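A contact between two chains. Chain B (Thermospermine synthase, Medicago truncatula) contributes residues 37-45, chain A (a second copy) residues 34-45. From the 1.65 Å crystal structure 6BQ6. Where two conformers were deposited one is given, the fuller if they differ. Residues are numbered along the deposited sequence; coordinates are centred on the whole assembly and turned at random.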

ATOM      1  N   GLU B  37      -9.565  -6.642  -6.810  1.00 37.68           N
ATOM      2  CA  GLU B  37      -9.792  -5.799  -5.616  1.00 37.99           C
ATOM      3  C   GLU B  37      -9.056  -6.260  -4.335  1.00 35.11           C
ATOM      4  O   GLU B  37      -8.817  -5.435  -3.427  1.00 36.90           O
ATOM      5  CB  GLU B  37     -11.282  -5.655  -5.297  1.00 41.76           C
ATOM      6  CG  GLU B  37     -11.998  -6.939  -5.077  1.00 45.64           C
ATOM      7  CD  GLU B  37     -13.393  -6.709  -4.540  1.00 49.68           C
ATOM      8  OE1 GLU B  37     -14.143  -5.964  -5.210  1.00 52.66           O
ATOM      9  OE2 GLU B  37     -13.714  -7.277  -3.467  1.00 52.16           O
ATOM     10  N   ASN B  38      -8.693  -7.538  -4.266  0.50 32.61           N
ATOM     11  CA  ASN B  38      -8.046  -8.080  -3.081  0.50 30.50           C
ATOM     12  C   ASN B  38      -6.588  -8.466  -3.240  0.50 28.21           C
ATOM     13  O   ASN B  38      -6.022  -9.117  -2.355  0.50 26.32           O
ATOM     14  CB  ASN B  38      -8.840  -9.276  -2.617  0.50 31.54           C
ATOM     15  CG  ASN B  38     -10.231  -8.885  -2.175  0.50 32.17           C
ATOM     16  OD1 ASN B  38     -11.172  -9.641  -2.327  0.50 32.82           O
ATOM     17  ND2 ASN B  38     -10.360  -7.662  -1.652  0.50 32.12           N
ATOM     18  N   LEU B  39      -5.987  -8.047  -4.337  1.00 27.65           N
ATOM     19  CA  LEU B  39      -4.618  -8.383  -4.591  1.00 27.03           C
ATOM     20  C   LEU B  39      -3.836  -7.233  -5.215  1.00 26.68           C
ATOM     21  O   LEU B  39      -4.239  -6.711  -6.185  1.00 27.13           O
ATOM     22  CB  LEU B  39      -4.650  -9.554  -5.543  1.00 29.13           C
ATOM     23  CG  LEU B  39      -3.449 -10.353  -5.896  1.00 30.78           C
ATOM     24  CD1 LEU B  39      -2.871 -11.002  -4.653  1.00 29.68           C
ATOM     25  CD2 LEU B  39      -3.935 -11.384  -6.873  1.00 32.77           C
ATOM     26  N   ARG B  40      -2.710  -6.890  -4.629  1.00 26.00           N
ATOM     27  CA  ARG B  40      -1.935  -5.776  -5.119  1.00 27.26           C
ATOM     28  C   ARG B  40      -0.540  -6.205  -5.480  1.00 26.58           C
ATOM     29  O   ARG B  40       0.051  -7.005  -4.807  1.00 25.21           O
ATOM     30  CB  ARG B  40      -1.941  -4.641  -4.110  1.00 29.98           C
ATOM     31  CG  ARG B  40      -3.224  -3.855  -4.205  1.00 34.81           C
ATOM     32  CD  ARG B  40      -3.467  -2.834  -3.093  1.00 38.04           C
ATOM     33  NE  ARG B  40      -2.261  -2.515  -2.352  1.00 41.91           N
ATOM     34  CZ  ARG B  40      -2.259  -1.758  -1.259  1.00 47.47           C
ATOM     35  NH1 ARG B  40      -3.378  -1.171  -0.815  1.00 46.67           N
ATOM     36  NH2 ARG B  40      -1.103  -1.534  -0.631  1.00 49.36           N
ATOM     37  N   TRP B  41      -0.044  -5.651  -6.563  1.00 25.35           N
ATOM     38  CA  TRP B  41       1.235  -6.057  -7.121  1.00 27.13           C
ATOM     39  C   TRP B  41       2.005  -4.764  -7.275  1.00 27.65           C
ATOM     40  O   TRP B  41       1.501  -3.874  -7.987  1.00 27.60           O
ATOM     41  CB  TRP B  41       0.906  -6.675  -8.458  1.00 29.78           C
ATOM     42  CG  TRP B  41       1.940  -7.177  -9.331  1.00 31.56           C
ATOM     43  CD1 TRP B  41       2.031  -6.940 -10.689  1.00 34.44           C
ATOM     44  CD2 TRP B  41       2.954  -8.123  -9.018  1.00 31.11           C
ATOM     45  NE1 TRP B  41       3.042  -7.701 -11.226  1.00 33.58           N
ATOM     46  CE2 TRP B  41       3.628  -8.426 -10.224  1.00 33.16           C
ATOM     47  CE3 TRP B  41       3.344  -8.768  -7.848  1.00 32.49           C
ATOM     48  CZ2 TRP B  41       4.686  -9.300 -10.272  1.00 33.28           C
ATOM     49  CZ3 TRP B  41       4.401  -9.629  -7.888  1.00 35.41           C
ATOM     50  CH2 TRP B  41       5.079  -9.887  -9.108  1.00 34.72           C
ATOM     51  N   CYS B  42       3.157  -4.629  -6.592  1.00 25.78           N
ATOM     52  CA  CYS B  42       3.838  -3.333  -6.490  1.00 26.12           C
ATOM     53  C   CYS B  42       5.285  -3.397  -6.968  1.00 24.51           C
ATOM     54  O   CYS B  42       6.006  -4.319  -6.629  1.00 24.59           O
ATOM     55  CB  CYS B  42       3.805  -2.809  -5.076  1.00 26.71           C
ATOM     56  SG  CYS B  42       2.156  -3.026  -4.311  1.00 32.05           S
ATOM     57  N   PHE B  43       5.655  -2.443  -7.814  1.00 24.62           N
ATOM     58  CA  PHE B  43       6.998  -2.372  -8.384  1.00 25.05           C
ATOM     59  C   PHE B  43       7.699  -1.138  -7.848  1.00 24.44           C
ATOM     60  O   PHE B  43       7.149  -0.035  -7.906  1.00 23.75           O
ATOM     61  CB  PHE B  43       6.961  -2.196  -9.916  1.00 26.53           C
ATOM     62  CG  PHE B  43       6.096  -3.131 -10.638  1.00 27.19           C
ATOM     63  CD1 PHE B  43       5.747  -4.375 -10.130  1.00 28.26           C
ATOM     64  CD2 PHE B  43       5.681  -2.805 -11.928  1.00 29.40           C
ATOM     65  CE1 PHE B  43       4.980  -5.232 -10.879  1.00 29.67           C
ATOM     66  CE2 PHE B  43       4.902  -3.668 -12.653  1.00 29.85           C
ATOM     67  CZ  PHE B  43       4.543  -4.866 -12.140  1.00 29.19           C
ATOM     68  N   ALA B  44       8.943  -1.279  -7.395  1.00 25.47           N
ATOM     69  CA  ALA B  44       9.689  -0.095  -6.973  1.00 25.96           C
ATOM     70  C   ALA B  44       9.963   0.742  -8.233  1.00 24.67           C
ATOM     71  O   ALA B  44      10.159   0.200  -9.331  1.00 24.30           O
ATOM     72  CB  ALA B  44      10.980  -0.466  -6.320  1.00 27.98           C
ATOM     73  N   LEU B  45       9.921   2.048  -8.044  1.00 24.69           N
ATOM     74  CA  LEU B  45       9.982   3.027  -9.107  1.00 26.48           C
ATOM     75  C   LEU B  45      11.301   3.800  -9.102  1.00 27.89           C
ATOM     76  O   LEU B  45      11.699   4.343  -8.066  1.00 27.25           O
ATOM     77  CB  LEU B  45       8.887   4.037  -8.915  1.00 29.09           C
ATOM     78  CG  LEU B  45       7.503   3.918  -9.461  1.00 31.21           C
ATOM     79  CD1 LEU B  45       6.671   5.107  -9.015  1.00 31.77           C
ATOM     80  CD2 LEU B  45       7.581   3.943 -10.962  1.00 32.97           C
TER
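Chain A (34-45) EIEENLRWCFAL

Chain A lies beside chain B as an antiparallel β-strand. Residues 39-45 of each copy are extended, the two strand axes come within 4.8 Å, and their N-to-C directions differ by 164°, so that one sheet continues across the boundary between the copies. The register is symmetric about Trp41: Trp41(A) faces Trp41(B) with CA to CA at 5.0 Å, Cys42(A) faces Arg40(B), Phe43(A) faces Leu39(B), and Ala44(A) faces Asn38(B), with the reciprocal pairs running the other way along the strands. Before its strand, chain A turns a corner at Ile35(A) and passes through a type I β-turn from Glu36(A) to Leu39(A), in which Leu39(A) N donates to Glu36(A) O at 3.2 Å.

Six backbone hydrogen bonds hold the strands together. Around the centre, Arg40(A) N gives to Cys42(B) O at 2.9 Å and Cys42(B) N to Arg40(A) O at 2.8 Å; the matching ring joins Arg40(B) N to Cys42(A) O at 2.8 Å and Cys42(A) N to Arg40(B) O at 2.9 Å. The ladder is closed at its ends by Ala44(A) N to Asn38(B) O and Ala44(B) N to Asn38(A) O, both 2.9 Å. Their N-H...acceptor angles run from 156° to 175°, the two lowest being those of the Cys42 donors. The Trp41 pair is a non-hydrogen-bonded one: its NH and CO groups make no bond across the strands, and its closest contact is between the indoles.

Trp41(B) is the residue most covered by the other stretch, followed by Cys42(B) and Trp41(A). The two indoles, both with chi1 in t, meet on the face of the sheet that also carries Leu39 and Phe43. Trp41(A) CE3 approaches Trp41(B) CE3 to 3.1 Å; the six-membered rings have centroids 5.1 Å apart and planes at 84°, an oblique pair. Each indole also has a leucine methyl of the other chain over one face: Leu39(A) CD1 lies 3.7 Å from the centroid of the six-membered ring of Trp41(B), and Leu39(B) CD1 lies 3.8 Å from that of Trp41(A), both close enough to the ring normal to make CH-π contacts. The same methyls reach the phenylalanines, Leu39(B) CD1 to Phe43(A) CD1 at 3.3 Å and Leu39(A) CD1 to Phe43(B) CD1 at 3.7 Å, so each leucine bridges two aromatic side chains of its neighbour. Ile35(A) CD1 adds to the cluster at the edge of the Trp41(B) ring, 3.6 Å from CZ3 of that residue.

The other face of the sheet carries Arg40 and Cys42. Cys42(A) SG and Cys42(B) SG stand 4.1 Å apart, in contact but far too distant for a disulfide. Each cysteine lies against the arginine opposite, with Cys42(B) CB 3.9 Å from Arg40(A) CB and Cys42(A) CB 4.1 Å from Arg40(B) CB. Together the two stretches bury 770 Å², both sides summed.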

ATOM      1  N   GLU A  34       7.517  -8.868   0.519  1.00 32.29           N
ATOM      2  CA  GLU A  34       8.429  -8.387  -0.512  1.00 36.89           C
ATOM      3  C   GLU A  34       9.001  -9.695  -1.075  1.00 35.94           C
ATOM      4  O   GLU A  34       9.758 -10.398  -0.440  1.00 36.33           O
ATOM      5  CB  GLU A  34       9.489  -7.426   0.062  1.00 43.01           C
ATOM      6  CG  GLU A  34       9.750  -6.179  -0.799  1.00 48.62           C
ATOM      7  CD  GLU A  34      10.022  -4.900   0.024  1.00 54.06           C
ATOM      8  OE1 GLU A  34       9.068  -4.112   0.353  1.00 53.16           O
ATOM      9  OE2 GLU A  34      11.217  -4.702   0.351  1.00 55.34           O
ATOM     10  N   ILE A  35       8.530 -10.061  -2.237  1.00 34.19           N
ATOM     11  CA  ILE A  35       8.886 -11.357  -2.788  1.00 36.74           C
ATOM     12  C   ILE A  35      10.304 -11.291  -3.398  1.00 40.14           C
ATOM     13  O   ILE A  35      11.042 -12.299  -3.381  1.00 39.93           O
ATOM     14  CB  ILE A  35       7.729 -11.974  -3.640  1.00 37.86           C
ATOM     15  CG1 ILE A  35       7.196 -11.050  -4.679  1.00 39.38           C
ATOM     16  CG2 ILE A  35       6.573 -12.411  -2.740  1.00 37.52           C
ATOM     17  CD1 ILE A  35       6.205 -11.736  -5.570  1.00 40.36           C
ATOM     18  N   GLU A  36      10.703 -10.095  -3.831  1.00 40.20           N
ATOM     19  CA  GLU A  36      12.108  -9.683  -4.045  1.00 45.59           C
ATOM     20  C   GLU A  36      12.320  -8.240  -3.561  1.00 45.48           C
ATOM     21  O   GLU A  36      11.359  -7.568  -3.242  1.00 42.77           O
ATOM     22  CB  GLU A  36      12.457  -9.718  -5.533  1.00 48.81           C
ATOM     23  CG  GLU A  36      12.336 -11.084  -6.191  1.00 52.05           C
ATOM     24  CD  GLU A  36      13.447 -12.032  -5.783  1.00 56.37           C
ATOM     25  OE1 GLU A  36      13.158 -13.224  -5.497  1.00 60.70           O
ATOM     26  OE2 GLU A  36      14.620 -11.585  -5.753  1.00 60.40           O
ATOM     27  N   GLU A  37      13.560  -7.729  -3.567  1.00 46.10           N
ATOM     28  CA  GLU A  37      13.802  -6.349  -3.043  1.00 46.87           C
ATOM     29  C   GLU A  37      12.896  -5.262  -3.660  1.00 44.02           C
ATOM     30  O   GLU A  37      12.441  -4.350  -2.959  1.00 47.05           O
ATOM     31  CB  GLU A  37      15.291  -5.935  -3.102  1.00 51.67           C
ATOM     32  CG  GLU A  37      15.961  -5.946  -4.475  1.00 54.21           C
ATOM     33  CD  GLU A  37      17.407  -5.423  -4.431  1.00 59.20           C
ATOM     34  OE1 GLU A  37      18.085  -5.615  -3.389  1.00 60.28           O
ATOM     35  OE2 GLU A  37      17.872  -4.832  -5.442  1.00 59.79           O
ATOM     36  N   ASN A  38      12.582  -5.382  -4.941  1.00 35.84           N
ATOM     37  CA  ASN A  38      11.812  -4.338  -5.603  1.00 33.22           C
ATOM     38  C   ASN A  38      10.414  -4.738  -6.056  1.00 30.16           C
ATOM     39  O   ASN A  38       9.814  -4.054  -6.903  1.00 26.91           O
ATOM     40  CB  ASN A  38      12.611  -3.859  -6.811  1.00 33.84           C
ATOM     41  CG  ASN A  38      13.923  -3.213  -6.415  1.00 35.25           C
ATOM     42  OD1 ASN A  38      14.948  -3.446  -7.049  1.00 38.53           O
ATOM     43  ND2 ASN A  38      13.892  -2.413  -5.356  1.00 35.24           N
ATOM     44  N   LEU A  39       9.903  -5.798  -5.473  1.00 28.50           N
ATOM     45  CA  LEU A  39       8.625  -6.310  -5.837  1.00 28.73           C
ATOM     46  C   LEU A  39       7.824  -6.740  -4.642  1.00 27.72           C
ATOM     47  O   LEU A  39       8.256  -7.557  -3.893  1.00 28.76           O
ATOM     48  CB  LEU A  39       8.946  -7.527  -6.682  1.00 32.02           C
ATOM     49  CG  LEU A  39       7.995  -8.256  -7.598  1.00 35.23           C
ATOM     50  CD1 LEU A  39       7.276  -7.293  -8.471  1.00 36.07           C
ATOM     51  CD2 LEU A  39       8.850  -9.155  -8.453  1.00 36.21           C
ATOM     52  N   ARG A  40       6.667  -6.141  -4.467  1.00 27.30           N
ATOM     53  CA  ARG A  40       5.791  -6.476  -3.333  1.00 27.66           C
ATOM     54  C   ARG A  40       4.483  -7.045  -3.774  1.00 25.75           C
ATOM     55  O   ARG A  40       3.880  -6.601  -4.731  1.00 24.93           O
ATOM     56  CB  ARG A  40       5.471  -5.232  -2.487  1.00 32.63           C
ATOM     57  CG  ARG A  40       6.550  -4.716  -1.571  1.00 37.07           C
ATOM     58  CD  ARG A  40       6.036  -3.617  -0.600  1.00 41.11           C
ATOM     59  NE  ARG A  40       5.116  -2.713  -1.259  1.00 44.53           N
ATOM     60  CZ  ARG A  40       4.856  -1.460  -0.882  1.00 47.61           C
ATOM     61  NH1 ARG A  40       5.368  -0.949   0.225  1.00 47.96           N
ATOM     62  NH2 ARG A  40       4.025  -0.715  -1.630  1.00 47.03           N
ATOM     63  N   TRP A  41       4.040  -8.070  -3.050  1.00 24.17           N
ATOM     64  CA  TRP A  41       2.804  -8.811  -3.316  1.00 24.91           C
ATOM     65  C   TRP A  41       1.925  -8.624  -2.080  1.00 24.51           C
ATOM     66  O   TRP A  41       2.359  -8.944  -0.979  1.00 24.95           O
ATOM     67  CB  TRP A  41       3.226 -10.276  -3.475  1.00 26.57           C
ATOM     68  CG  TRP A  41       2.272 -11.307  -4.033  1.00 27.13           C
ATOM     69  CD1 TRP A  41       2.089 -12.571  -3.551  1.00 28.76           C
ATOM     70  CD2 TRP A  41       1.439 -11.205  -5.197  1.00 26.84           C
ATOM     71  NE1 TRP A  41       1.186 -13.252  -4.323  1.00 29.28           N
ATOM     72  CE2 TRP A  41       0.768 -12.436  -5.338  1.00 28.05           C
ATOM     73  CE3 TRP A  41       1.185 -10.191  -6.124  1.00 28.38           C
ATOM     74  CZ2 TRP A  41      -0.139 -12.679  -6.364  1.00 28.14           C
ATOM     75  CZ3 TRP A  41       0.281 -10.435  -7.140  1.00 29.70           C
ATOM     76  CH2 TRP A  41      -0.369 -11.668  -7.253  1.00 29.49           C
ATOM     77  N   CYS A  42       0.690  -8.144  -2.240  1.00 24.16           N
ATOM     78  CA  CYS A  42      -0.140  -7.891  -1.064  1.00 24.80           C
ATOM     79  C   CYS A  42      -1.491  -8.533  -1.261  1.00 23.84           C
ATOM     80  O   CYS A  42      -2.128  -8.401  -2.307  1.00 22.11           O
ATOM     81  CB  CYS A  42      -0.328  -6.406  -0.784  1.00 26.69           C
ATOM     82  SG  CYS A  42       1.149  -5.433  -1.084  1.00 30.60           S
ATOM     83  N   PHE A  43      -1.932  -9.214  -0.210  1.00 23.19           N
ATOM     84  CA  PHE A  43      -3.243  -9.880  -0.161  1.00 24.78           C
ATOM     85  C   PHE A  43      -4.164  -9.215   0.853  1.00 24.23           C
ATOM     86  O   PHE A  43      -3.762  -9.005   1.972  1.00 24.58           O
ATOM     87  CB  PHE A  43      -3.112 -11.326   0.364  1.00 25.98           C
ATOM     88  CG  PHE A  43      -2.103 -12.154  -0.309  1.00 28.25           C
ATOM     89  CD1 PHE A  43      -1.784 -11.969  -1.645  1.00 29.13           C
ATOM     90  CD2 PHE A  43      -1.577 -13.232   0.335  1.00 30.66           C
ATOM     91  CE1 PHE A  43      -0.864 -12.763  -2.290  1.00 30.40           C
ATOM     92  CE2 PHE A  43      -0.640 -14.070  -0.316  1.00 30.97           C
ATOM     93  CZ  PHE A  43      -0.287 -13.835  -1.625  1.00 30.54           C
ATOM     94  N   ALA A  44      -5.395  -8.952   0.476  1.00 23.63           N
ATOM     95  CA  ALA A  44      -6.397  -8.513   1.451  1.00 24.40           C
ATOM     96  C   ALA A  44      -6.701  -9.632   2.469  1.00 24.13           C
ATOM     97  O   ALA A  44      -6.688 -10.835   2.157  1.00 24.01           O
ATOM     98  CB  ALA A  44      -7.651  -8.041   0.762  1.00 25.35           C
ATOM     99  N   LEU A  45      -6.924  -9.223   3.708  1.00 23.64           N
ATOM    100  CA  LEU A  45      -7.149 -10.106   4.812  1.00 24.59           C
ATOM    101  C   LEU A  45      -8.589 -10.098   5.311  1.00 25.15           C
ATOM    102  O   LEU A  45      -9.220  -9.055   5.442  1.00 25.71           O
ATOM    103  CB  LEU A  45      -6.275  -9.701   5.991  1.00 26.41           C
ATOM    104  CG  LEU A  45      -4.766  -9.769   5.813  1.00 28.01           C
ATOM    105  CD1 LEU A  45      -4.162  -9.357   7.152  1.00 29.95           C
ATOM    106  CD2 LEU A  45      -4.357 -11.179   5.399  1.00 29.55           C
TER